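Local coordinates for protein inositol-3-phosphate synthase (Caenorhabditis elegans, PDB 1VKO) that belongs to the myo-inositol-1-phosphate synthase family and binds nicotinamide-adenine-dinucleotide through a Rossmann-type domain, with a pyrophosphate held beside the cofactor, at residues P74-G78 with L149-I155; T248-E252 with N359-L364; D324-T330 with K373-K377. Residues are numbered along the deposited sequence.

Contact 1: residues P74-G78 with L149-I155; sequences PRKTG and LSPNDLI
Just one hydrogen bond ties 74-78 to 149-155, although both segments run into neighbouring parallel strands: Ile155 N donates to Thr77 O at 3.1 Å and 174°. The register is Pro74 against Leu149 (CA-CA 6.2 Å) and Gly78 against Ile155 (CA-CA 4.6 Å), where Gly78 CA also makes a CA-H...O contact of 3.2 Å with Ile155 O. Thr77 and Gly78 are extended (phi/psi -126/121 and -103/142). Before its strand, 149-155 folds into a 3-10 turn at 151-153, with Asp153 N bonded to Ser150 O (2.8 Å). Ser150 closes an ST turn by accepting Asn152 N on OG at 2.9 Å, while Asp153 OD2 takes Ser150 N at 3.0 Å. Leu149 (m, t) reaches the turn before strand 77-82, with CD2 3.9 Å from Pro74 CB and 3.7 Å from Arg75 O. Thr77 (m) turns OG1 back to Arg75 O (2.8 Å), and Ile155 CD1 packs 4.0 Å from Lys76 CE. Strand 242-247 pairs on the other flank of 77-82, as in a Rossmann-fold parallel sheet.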
loop_
_atom_site.group_PDB
_atom_site.type_symbol
_atom_site.label_atom_id
_atom_site.label_comp_id
_atom_site.label_asym_id
_atom_site.label_seq_id
_atom_site.Cartn_x
_atom_site.Cartn_y
_atom_site.Cartn_z
ATOM N N PRO A 74 40.660 -3.631 22.153
ATOM C CA PRO A 74 39.452 -4.327 22.581
ATOM C C PRO A 74 39.819 -5.581 23.364
ATOM O O PRO A 74 40.751 -6.289 22.985
ATOM C CB PRO A 74 38.745 -4.643 21.258
ATOM C CG PRO A 74 39.220 -3.541 20.333
ATOM C CD PRO A 74 40.678 -3.434 20.687
ATOM N N ARG A 75 39.105 -5.813 24.469
ATOM C CA ARG A 75 39.327 -6.981 25.317
ATOM C C ARG A 75 38.771 -8.269 24.689
ATOM O O ARG A 75 37.870 -8.219 23.827
ATOM C CB ARG A 75 38.688 -6.756 26.680
ATOM C CG ARG A 75 39.554 -5.959 27.639
ATOM C CD ARG A 75 39.385 -4.448 27.510
ATOM N NE ARG A 75 40.105 -3.710 28.555
ATOM C CZ ARG A 75 39.529 -3.028 29.533
ATOM N NH1 ARG A 75 38.205 -2.962 29.642
ATOM N NH2 ARG A 75 40.280 -2.394 30.401
ATOM N N LYS A 76 39.315 -9.417 25.118
ATOM C CA LYS A 76 38.834 -10.725 24.645
ATOM C C LYS A 76 37.444 -10.952 25.195
ATOM O O LYS A 76 37.245 -10.925 26.412
ATOM C CB LYS A 76 39.763 -11.862 25.060
ATOM C CG LYS A 76 39.500 -13.138 24.272
ATOM C CD LYS A 76 40.286 -14.337 24.811
ATOM C CE LYS A 76 39.995 -15.546 23.939
ATOM N NZ LYS A 76 40.526 -16.811 24.507
ATOM N N THR A 77 36.489 -11.186 24.310
ATOM C CA THR A 77 35.067 -10.998 24.660
ATOM C C THR A 77 34.160 -12.195 24.405
ATOM O O THR A 77 34.040 -12.677 23.291
ATOM C CB THR A 77 34.548 -9.737 23.929
ATOM O OG1 THR A 77 35.217 -8.600 24.480
ATOM C CG2 THR A 77 33.079 -9.445 24.215
ATOM N N GLY A 78 33.523 -12.677 25.461
ATOM C CA GLY A 78 32.534 -13.747 25.320
ATOM C C GLY A 78 31.138 -13.170 25.419
ATOM O O GLY A 78 30.898 -12.265 26.224
ATOM N N LEU A 149 35.362 -4.120 18.641
ATOM C CA LEU A 149 35.329 -5.496 18.150
ATOM C C LEU A 149 34.713 -5.633 16.752
ATOM O O LEU A 149 33.934 -4.788 16.313
ATOM C CB LEU A 149 34.532 -6.368 19.112
ATOM C CG LEU A 149 35.004 -6.481 20.550
ATOM C CD1 LEU A 149 33.819 -6.885 21.400
ATOM C CD2 LEU A 149 36.158 -7.501 20.633
ATOM N N SER A 150 35.102 -6.694 16.050
ATOM C CA SER A 150 34.332 -7.188 14.922
ATOM C C SER A 150 33.552 -8.349 15.453
ATOM O O SER A 150 34.038 -9.040 16.351
ATOM C CB SER A 150 35.264 -7.721 13.837
ATOM O OG SER A 150 34.620 -8.732 13.063
ATOM N N PRO A 151 32.377 -8.630 14.907
ATOM C CA PRO A 151 31.600 -9.763 15.414
ATOM C C PRO A 151 32.352 -11.070 15.217
ATOM O O PRO A 151 31.989 -12.066 15.820
ATOM C CB PRO A 151 30.329 -9.732 14.565
ATOM C CG PRO A 151 30.211 -8.276 14.132
ATOM C CD PRO A 151 31.673 -7.922 13.816
ATOM N N ASN A 152 33.385 -11.062 14.376
ATOM C CA ASN A 152 34.206 -12.241 14.200
ATOM C C ASN A 152 35.008 -12.553 15.464
ATOM O O ASN A 152 35.412 -13.684 15.651
ATOM C CB ASN A 152 35.130 -12.101 12.974
ATOM C CG ASN A 152 34.353 -11.887 11.677
ATOM O OD1 ASN A 152 33.191 -12.308 11.530
ATOM N ND2 ASN A 152 34.988 -11.226 10.730
ATOM N N ASP A 153 35.187 -11.556 16.338
ATOM C CA ASP A 153 36.045 -11.673 17.520
ATOM C C ASP A 153 35.245 -12.086 18.736
ATOM O O ASP A 153 35.806 -12.179 19.854
ATOM C CB ASP A 153 36.679 -10.323 17.864
ATOM C CG ASP A 153 37.553 -9.786 16.775
ATOM O OD1 ASP A 153 38.453 -10.542 16.323
ATOM O OD2 ASP A 153 37.425 -8.618 16.328
ATOM N N LEU A 154 33.933 -12.270 18.552
ATOM C CA LEU A 154 33.047 -12.620 19.673
ATOM C C LEU A 154 32.980 -14.122 19.813
ATOM O O LEU A 154 32.727 -14.824 18.835
ATOM C CB LEU A 154 31.629 -12.068 19.476
ATOM C CG LEU A 154 31.283 -10.566 19.370
ATOM C CD1 LEU A 154 29.787 -10.383 18.978
ATOM C CD2 LEU A 154 31.599 -9.758 20.657
ATOM N N ILE A 155 33.230 -14.613 21.021
ATOM C CA ILE A 155 33.031 -16.024 21.339
ATOM C C ILE A 155 31.652 -16.181 21.960
ATOM O O ILE A 155 31.352 -15.535 22.970
ATOM C CB ILE A 155 34.085 -16.494 22.386
ATOM C CG1 ILE A 155 35.507 -16.552 21.797
ATOM C CG2 ILE A 155 33.701 -17.848 22.928
ATOM C CD1 ILE A 155 36.399 -15.342 22.136
#

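Contact 2: residues T248-E252 with N359-L364; sequences TANTE and NDGKNL. With NAD (nicotinamide-adenine-dinucleotide), chain G.
This is a buried polar contact built around a cofactor: the loop following strand 242-247 faces the short helix 359-363, and NAD lies against both. The 248-252 backbone is extended at Asn250 and Thr251 (phi/psi -62/144 and -55/119), with both CA-CB bonds directed at the helix. Asn250 CA comes within 6.6 Å of Asp360 CA. One direct hydrogen bond joins the segments, Asn363 ND2 (chi1 t) to Thr251 O at 2.9 Å, while Leu364 CD2 packs 3.8 Å from Thr251 OG1. Asn250 ND2 and Asn359 ND2 approach to 3.3 Å, yet both are donors. Both point at NAD O1A, which is consistent with their closeness: Asn359 ND2 bonds to it at 2.6 Å and Asn250 ND2 weakly at 3.5 Å. The nicotinamide ribose is held from both segments: its O3D bonds to Thr251 OG1 (2.7 Å, chi1 m) and donates to Ala249 O (3.1 Å), and its O2D donates weakly to Asp360 OD1 (3.0 Å). Water 1 fills the remaining gap, accepting from Thr251 N at 3.2 Å and donating to Asp360 OD1 at 2.7 Å. Thr248 to Thr251, Asn359 and Asp360 belong to the NAD pocket, and the Asp360 side chain is also about 5 Å from a bound potassium ion. Around the site, Asn359 ND2 reaches Gln207 and Asn363 OD1 receives Ala204 N. Thr251 rests on Ser372 of helix 367-378, and on the sheet side Thr248 and Ala249 touch Leu81 and Val82 of strand 77-82.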
loop_
_atom_site.group_PDB
_atom_site.type_symbol
_atom_site.label_atom_id
_atom_site.label_comp_id
_atom_site.label_asym_id
_atom_site.label_seq_id
_atom_site.Cartn_x
_atom_site.Cartn_y
_atom_site.Cartn_z
ATOM N N THR A 248 17.703 -12.914 24.587
ATOM C CA THR A 248 17.011 -12.998 23.322
ATOM C C THR A 248 16.196 -14.307 23.291
ATOM O O THR A 248 16.072 -14.966 22.249
ATOM C CB THR A 248 17.998 -12.884 22.111
ATOM O OG1 THR A 248 17.262 -13.017 20.892
ATOM C CG2 THR A 248 19.041 -14.053 22.041
ATOM N N ALA A 249 15.658 -14.673 24.456
ATOM C CA ALA A 249 14.649 -15.725 24.595
ATOM C C ALA A 249 13.207 -15.146 24.570
ATOM O O ALA A 249 13.016 -13.970 24.383
ATOM C CB ALA A 249 14.897 -16.489 25.904
ATOM N N ASN A 250 12.192 -15.977 24.736
ATOM C CA ASN A 250 10.828 -15.509 24.572
ATOM C C ASN A 250 10.468 -14.430 25.555
ATOM O O ASN A 250 10.957 -14.384 26.688
ATOM C CB ASN A 250 9.816 -16.645 24.618
ATOM C CG ASN A 250 9.945 -17.558 23.415
ATOM O OD1 ASN A 250 10.620 -18.600 23.486
ATOM N ND2 ASN A 250 9.402 -17.115 22.258
ATOM N N THR A 251 9.656 -13.507 25.060
ATOM C CA THR A 251 9.121 -12.439 25.830
ATOM C C THR A 251 8.433 -13.066 27.021
ATOM O O THR A 251 7.520 -13.866 26.841
ATOM C CB THR A 251 8.117 -11.733 24.913
ATOM O OG1 THR A 251 8.868 -11.085 23.906
ATOM C CG2 THR A 251 7.415 -10.581 25.627
ATOM N N GLU A 252 8.897 -12.726 28.218
ATOM C CA GLU A 252 8.192 -13.034 29.481
ATOM C C GLU A 252 7.115 -11.973 29.711
ATOM O O GLU A 252 7.160 -10.911 29.104
ATOM C CB GLU A 252 9.154 -12.954 30.690
ATOM C CG GLU A 252 10.380 -13.850 30.573
ATOM C CD GLU A 252 11.290 -13.851 31.794
ATOM O OE1 GLU A 252 11.634 -12.786 32.381
ATOM O OE2 GLU A 252 11.691 -14.963 32.160
ATOM N N ASN A 359 8.510 -18.432 16.016
ATOM C CA ASN A 359 8.234 -18.717 17.436
ATOM C C ASN A 359 8.022 -17.472 18.290
ATOM O O ASN A 359 7.380 -17.549 19.355
ATOM C CB ASN A 359 9.280 -19.611 18.107
ATOM C CG ASN A 359 8.798 -20.157 19.465
ATOM O OD1 ASN A 359 7.718 -20.749 19.551
ATOM N ND2 ASN A 359 9.589 -19.941 20.526
ATOM N N ASP A 360 8.579 -16.347 17.835
ATOM C CA ASP A 360 8.357 -15.044 18.467
ATOM C C ASP A 360 6.842 -14.709 18.414
ATOM O O ASP A 360 6.244 -14.400 19.453
ATOM C CB ASP A 360 9.268 -13.955 17.826
ATOM C CG ASP A 360 9.118 -12.562 18.479
ATOM O OD1 ASP A 360 8.733 -12.479 19.685
ATOM O OD2 ASP A 360 9.353 -11.487 17.851
ATOM N N GLY A 361 6.222 -14.824 17.232
ATOM C CA GLY A 361 4.781 -14.564 17.071
ATOM C C GLY A 361 3.847 -15.502 17.841
ATOM O O GLY A 361 2.845 -15.053 18.450
ATOM N N LYS A 362 4.170 -16.797 17.803
ATOM C CA LYS A 362 3.419 -17.837 18.524
ATOM C C LYS A 362 3.425 -17.584 20.051
ATOM O O LYS A 362 2.428 -17.875 20.758
ATOM C CB LYS A 362 4.000 -19.214 18.184
ATOM C CG LYS A 362 3.291 -20.436 18.781
ATOM C CD LYS A 362 4.164 -21.687 18.540
ATOM C CE LYS A 362 3.971 -22.755 19.608
ATOM N NZ LYS A 362 3.217 -23.957 19.098
ATOM N N ASN A 363 4.535 -17.027 20.543
ATOM C CA ASN A 363 4.641 -16.580 21.940
ATOM C C ASN A 363 3.807 -15.323 22.261
ATOM O O ASN A 363 3.157 -15.233 23.310
ATOM C CB ASN A 363 6.116 -16.341 22.338
ATOM C CG ASN A 363 6.301 -16.249 23.857
ATOM O OD1 ASN A 363 5.949 -17.187 24.597
ATOM N ND2 ASN A 363 6.843 -15.126 24.324
ATOM N N LEU A 364 3.836 -14.355 21.350
ATOM C CA LEU A 364 3.039 -13.132 21.470
ATOM C C LEU A 364 1.566 -13.334 21.075
ATOM O O LEU A 364 0.828 -12.342 20.981
ATOM C CB LEU A 364 3.688 -11.987 20.666
ATOM C CG LEU A 364 5.199 -11.799 20.902
ATOM C CD1 LEU A 364 5.873 -11.130 19.693
ATOM C CD2 LEU A 364 5.477 -11.033 22.213
HETATM P PA NAD G . 12.476 -17.489 19.124
HETATM O O1A NAD G . 11.342 -18.241 19.634
HETATM O O2A NAD G . 12.867 -18.052 17.820
HETATM O O5B NAD G . 13.618 -17.552 20.223
HETATM C C5B NAD G . 13.300 -17.812 21.557
HETATM C C4B NAD G . 14.201 -18.939 22.028
HETATM O O4B NAD G . 14.403 -18.793 23.416
HETATM C C3B NAD G . 13.583 -20.293 21.821
HETATM O O3B NAD G . 14.682 -21.131 21.498
HETATM C C2B NAD G . 13.103 -20.740 23.172
HETATM O O2B NAD G . 13.490 -22.110 23.260
HETATM C C1B NAD G . 14.001 -19.938 24.109
HETATM N N9A NAD G . 13.552 -19.644 25.494
HETATM C C8A NAD G . 12.313 -19.345 25.974
HETATM N N7A NAD G . 12.405 -19.179 27.312
HETATM C C5A NAD G . 13.673 -19.366 27.725
HETATM C C6A NAD G . 14.307 -19.355 28.980
HETATM N N6A NAD G . 13.656 -19.167 30.140
HETATM N N1A NAD G . 15.650 -19.625 29.040
HETATM C C2A NAD G . 16.352 -19.930 27.909
HETATM N N3A NAD G . 15.709 -19.977 26.714
HETATM C C4A NAD G . 14.395 -19.692 26.595
HETATM O O3 NAD G . 12.158 -15.903 19.021
HETATM P PN NAD G . 13.209 -14.920 18.339
HETATM O O1N NAD G . 14.546 -15.561 18.457
HETATM O O2N NAD G . 12.693 -14.580 17.011
HETATM O O5D NAD G . 13.308 -13.628 19.315
HETATM C C5D NAD G . 13.463 -13.782 20.715
HETATM C C4D NAD G . 13.020 -12.558 21.539
HETATM O O4D NAD G . 13.544 -11.376 20.985
HETATM C C3D NAD G . 11.501 -12.368 21.615
HETATM O O3D NAD G . 11.165 -11.971 22.915
HETATM C C2D NAD G . 11.260 -11.149 20.762
HETATM O O2D NAD G . 10.163 -10.339 21.152
HETATM C C1D NAD G . 12.539 -10.387 20.979
HETATM N N1N NAD G . 12.600 -9.410 19.899
HETATM C C2N NAD G . 12.674 -9.829 18.607
HETATM C C3N NAD G . 12.702 -8.887 17.604
HETATM C C7N NAD G . 13.161 -9.366 16.279
HETATM O O7N NAD G . 13.403 -10.758 16.190
HETATM N N7N NAD G . 13.343 -8.498 15.276
HETATM C C4N NAD G . 12.673 -7.510 17.896
HETATM C C5N NAD G . 12.580 -7.107 19.210
HETATM C C6N NAD G . 12.534 -8.077 20.223
HETATM O O HOH W 1 8.712 -13.837 22.012
#

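Contact 3: residues D324-T330 with K373-K377; sequences DFKSGQT and KEISK. With POP (pyrophosphate 2-), chain H; NAD (nicotinamide-adenine-dinucleotide), chain G.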
loop_
_atom_site.group_PDB
_atom_site.type_symbol
_atom_site.label_atom_id
_atom_site.label_comp_id
_atom_site.label_asym_id
_atom_site.label_seq_id
_atom_site.Cartn_x
_atom_site.Cartn_y
_atom_site.Cartn_z
ATOM N N ASP A 324 14.347 -4.116 24.513
ATOM C CA ASP A 324 13.588 -4.589 23.342
ATOM C C ASP A 324 14.169 -4.065 22.028
ATOM O O ASP A 324 14.118 -2.843 21.760
ATOM C CB ASP A 324 12.101 -4.236 23.496
ATOM C CG ASP A 324 11.178 -5.087 22.627
ATOM O OD1 ASP A 324 11.568 -6.194 22.183
ATOM O OD2 ASP A 324 10.006 -4.729 22.373
ATOM N N PHE A 325 14.706 -4.992 21.214
ATOM C CA PHE A 325 15.327 -4.647 19.950
ATOM C C PHE A 325 14.443 -3.749 19.182
ATOM O O PHE A 325 13.217 -3.961 19.082
ATOM C CB PHE A 325 15.598 -5.871 19.060
ATOM C CG PHE A 325 16.453 -6.943 19.698
ATOM C CD1 PHE A 325 17.692 -6.642 20.249
ATOM C CD2 PHE A 325 16.032 -8.267 19.709
ATOM C CE1 PHE A 325 18.488 -7.667 20.823
ATOM C CE2 PHE A 325 16.838 -9.282 20.287
ATOM C CZ PHE A 325 18.039 -8.952 20.832
ATOM N N LYS A 326 15.064 -2.727 18.625
ATOM C CA LYS A 326 14.369 -1.848 17.737
ATOM C C LYS A 326 14.798 -2.159 16.327
ATOM O O LYS A 326 15.740 -1.552 15.789
ATOM C CB LYS A 326 14.680 -0.425 18.112
ATOM C CG LYS A 326 13.894 0.530 17.353
ATOM C CD LYS A 326 14.732 1.766 17.179
ATOM C CE LYS A 326 14.564 2.704 18.324
ATOM N NZ LYS A 326 15.241 3.992 18.033
ATOM N N SER A 327 14.111 -3.128 15.734
ATOM C CA SER A 327 14.587 -3.737 14.499
ATOM C C SER A 327 13.909 -3.219 13.198
ATOM O O SER A 327 14.599 -3.017 12.174
ATOM C CB SER A 327 14.495 -5.269 14.603
ATOM O OG SER A 327 13.168 -5.712 14.897
ATOM N N GLY A 328 12.583 -3.010 13.236
ATOM C CA GLY A 328 11.819 -2.839 12.010
ATOM C C GLY A 328 10.834 -1.690 12.002
ATOM O O GLY A 328 11.201 -0.552 11.706
ATOM N N GLN A 329 9.576 -1.992 12.318
ATOM C CA GLN A 329 8.482 -1.016 12.227
ATOM C C GLN A 329 8.662 0.195 13.182
ATOM O O GLN A 329 8.317 1.329 12.837
ATOM C CB GLN A 329 7.153 -1.743 12.471
ATOM C CG GLN A 329 5.939 -0.850 12.604
ATOM C CD GLN A 329 4.745 -1.625 13.114
ATOM O OE1 GLN A 329 4.700 -1.973 14.310
ATOM N NE2 GLN A 329 3.765 -1.904 12.225
ATOM N N THR A 330 9.223 -0.069 14.362
ATOM C CA THR A 330 9.513 0.941 15.381
ATOM C C THR A 330 10.777 1.776 15.082
ATOM O O THR A 330 10.829 2.958 15.455
ATOM C CB THR A 330 9.586 0.277 16.791
ATOM O OG1 THR A 330 8.317 -0.336 17.100
ATOM C CG2 THR A 330 9.773 1.323 17.904
ATOM N N LYS A 373 5.234 -6.321 24.874
ATOM C CA LYS A 373 5.578 -5.742 23.558
ATOM C C LYS A 373 4.760 -4.506 23.113
ATOM O O LYS A 373 5.345 -3.514 22.645
ATOM C CB LYS A 373 5.512 -6.836 22.483
ATOM C CG LYS A 373 5.996 -6.377 21.128
ATOM C CD LYS A 373 7.531 -6.343 21.025
ATOM C CE LYS A 373 8.133 -7.751 21.030
ATOM N NZ LYS A 373 9.607 -7.602 21.157
ATOM N N GLU A 374 3.426 -4.577 23.215
ATOM C CA GLU A 374 2.543 -3.405 22.987
ATOM C C GLU A 374 3.027 -2.108 23.651
ATOM O O GLU A 374 3.098 -1.075 22.987
ATOM C CB GLU A 374 1.107 -3.693 23.446
ATOM C CG GLU A 374 0.100 -2.568 23.169
ATOM C CD GLU A 374 -1.312 -2.965 23.571
ATOM O OE1 GLU A 374 -1.464 -3.530 24.684
ATOM O OE2 GLU A 374 -2.265 -2.740 22.772
ATOM N N ILE A 375 3.338 -2.163 24.950
ATOM C CA ILE A 375 3.834 -0.991 25.701
ATOM C C ILE A 375 5.086 -0.359 25.066
ATOM O O ILE A 375 5.137 0.865 24.897
ATOM C CB ILE A 375 4.105 -1.330 27.214
ATOM C CG1 ILE A 375 2.815 -1.777 27.924
ATOM C CG2 ILE A 375 4.791 -0.120 27.946
ATOM C CD1 ILE A 375 2.979 -2.091 29.419
ATOM N N SER A 376 6.075 -1.200 24.728
ATOM C CA SER A 376 7.385 -0.758 24.195
ATOM C C SER A 376 7.311 -0.242 22.757
ATOM O O SER A 376 8.061 0.666 22.386
ATOM C CB SER A 376 8.433 -1.880 24.291
ATOM O OG SER A 376 8.134 -2.896 23.362
ATOM N N LYS A 377 6.418 -0.835 21.958
ATOM C CA LYS A 377 6.095 -0.324 20.610
ATOM C C LYS A 377 5.321 1.040 20.632
ATOM O O LYS A 377 5.579 1.939 19.806
ATOM C CB LYS A 377 5.338 -1.398 19.791
ATOM C CG LYS A 377 6.191 -2.638 19.363
ATOM C CD LYS A 377 5.337 -3.682 18.628
ATOM C CE LYS A 377 5.112 -3.340 17.139
ATOM N NZ LYS A 377 6.045 -4.063 16.193
HETATM P P1 POP H . 9.903 -3.626 15.297
HETATM O O1 POP H . 11.094 -2.691 15.147
HETATM O O2 POP H . 9.595 -4.280 13.971
HETATM O O3 POP H . 8.689 -2.824 15.742
HETATM O O POP H . 10.282 -4.805 16.361
HETATM P P2 POP H . 9.330 -6.042 16.833
HETATM O O4 POP H . 9.761 -7.285 16.060
HETATM O O5 POP H . 9.496 -6.229 18.335
HETATM O O6 POP H . 7.830 -5.877 16.568
HETATM P PA NAD G . 12.476 -17.489 19.124
HETATM O O1A NAD G . 11.342 -18.241 19.634
HETATM O O2A NAD G . 12.867 -18.052 17.820
HETATM O O5B NAD G . 13.618 -17.552 20.223
HETATM C C5B NAD G . 13.300 -17.812 21.557
HETATM C C4B NAD G . 14.201 -18.939 22.028
HETATM O O4B NAD G . 14.403 -18.793 23.416
HETATM C C3B NAD G . 13.583 -20.293 21.821
HETATM O O3B NAD G . 14.682 -21.131 21.498
HETATM C C2B NAD G . 13.103 -20.740 23.172
HETATM O O2B NAD G . 13.490 -22.110 23.260
HETATM C C1B NAD G . 14.001 -19.938 24.109
HETATM N N9A NAD G . 13.552 -19.644 25.494
HETATM C C8A NAD G . 12.313 -19.345 25.974
HETATM N N7A NAD G . 12.405 -19.179 27.312
HETATM C C5A NAD G . 13.673 -19.366 27.725
HETATM C C6A NAD G . 14.307 -19.355 28.980
HETATM N N6A NAD G . 13.656 -19.167 30.140
HETATM N N1A NAD G . 15.650 -19.625 29.040
HETATM C C2A NAD G . 16.352 -19.930 27.909
HETATM N N3A NAD G . 15.709 -19.977 26.714
HETATM C C4A NAD G . 14.395 -19.692 26.595
HETATM O O3 NAD G . 12.158 -15.903 19.021
HETATM P PN NAD G . 13.209 -14.920 18.339
HETATM O O1N NAD G . 14.546 -15.561 18.457
HETATM O O2N NAD G . 12.693 -14.580 17.011
HETATM O O5D NAD G . 13.308 -13.628 19.315
HETATM C C5D NAD G . 13.463 -13.782 20.715
HETATM C C4D NAD G . 13.020 -12.558 21.539
HETATM O O4D NAD G . 13.544 -11.376 20.985
HETATM C C3D NAD G . 11.501 -12.368 21.615
HETATM O O3D NAD G . 11.165 -11.971 22.915
HETATM C C2D NAD G . 11.260 -11.149 20.762
HETATM O O2D NAD G . 10.163 -10.339 21.152
HETATM C C1D NAD G . 12.539 -10.387 20.979
HETATM N N1N NAD G . 12.600 -9.410 19.899
HETATM C C2N NAD G . 12.674 -9.829 18.607
HETATM C C3N NAD G . 12.702 -8.887 17.604
HETATM C C7N NAD G . 13.161 -9.366 16.279
HETATM O O7N NAD G . 13.403 -10.758 16.190
HETATM N N7N NAD G . 13.343 -8.498 15.276
HETATM C C4N NAD G . 12.673 -7.510 17.896
HETATM C C5N NAD G . 12.580 -7.107 19.210
HETATM C C6N NAD G . 12.534 -8.077 20.223
#
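A salt bridge dominates here: Lys373 NZ lies 2.6 Å from Asp324 OD1, with a weak second bond to Asp324 OD2 at 3.1 Å. The place of OD1 is less certain, because it sits too close to the nicotinamide ring. Ser376 OG is 2.8 Å from Asp324 OD2 and 2.9 Å from Lys373 O, so its single proton has two candidate acceptors. Lys373 NZ also links the ligands, donating to NAD O2D at 2.8 Å and to POP O5 at 3.1 Å. Lys377 NZ reaches POP O6 (2.6 Å) and POP O3 (3.0 Å), with a weak bond to Gln329 OE1 at 3.1 Å, an oxygen that Asn354 also engages. The start of helix 329-342 supplies further donors to the pyrophosphate, an anion site at a helix N-terminus: Gly328 N, at the N-cap position, meets POP O1 at a very short 2.4 Å, Gln329 N meets POP O2 at 2.8 Å, and Thr330 OG1 meets POP O3 at 2.9 Å. A CB on Gly328 would clash with POP O2. Ser327 OG accepts NAD N7N at 2.8 Å. Packing is slight: Thr330 OG1 lies 3.9 Å from Lys377 CG. Beyond the site, Phe325 packs on Leu447, Ile448 and Leu451 of helix 440-458, while the side chains of Lys373 and Lys377 touch Ile404 of strand 399-406.

How the contacts relate
Contacts 2 and 3 are two parts of one binding site, whereas contact 1 stands apart. Their centres are 13 Å apart, and they touch where Thr248 OG1 packs on Phe325 CE2 at 3.8 Å; both reach NAD. Contact 1 has its centre 27 Å from either, with nearest atoms about 12 Å away. Along the chain contact 1 closes first, and then the segments of contacts 2 and 3 alternate: 248-252, 324-330, 359-364, 373-377. The parallel sheet relates all three: strand 77-82 of contact 1 neighbours 242-247, whose following loop enters contact 2, and 324-330 follows 320-321, the edge strand on the far side from 154-159. Consecutive helices 359-363 and 367-378 bring residues to cofactor and pyrophosphate.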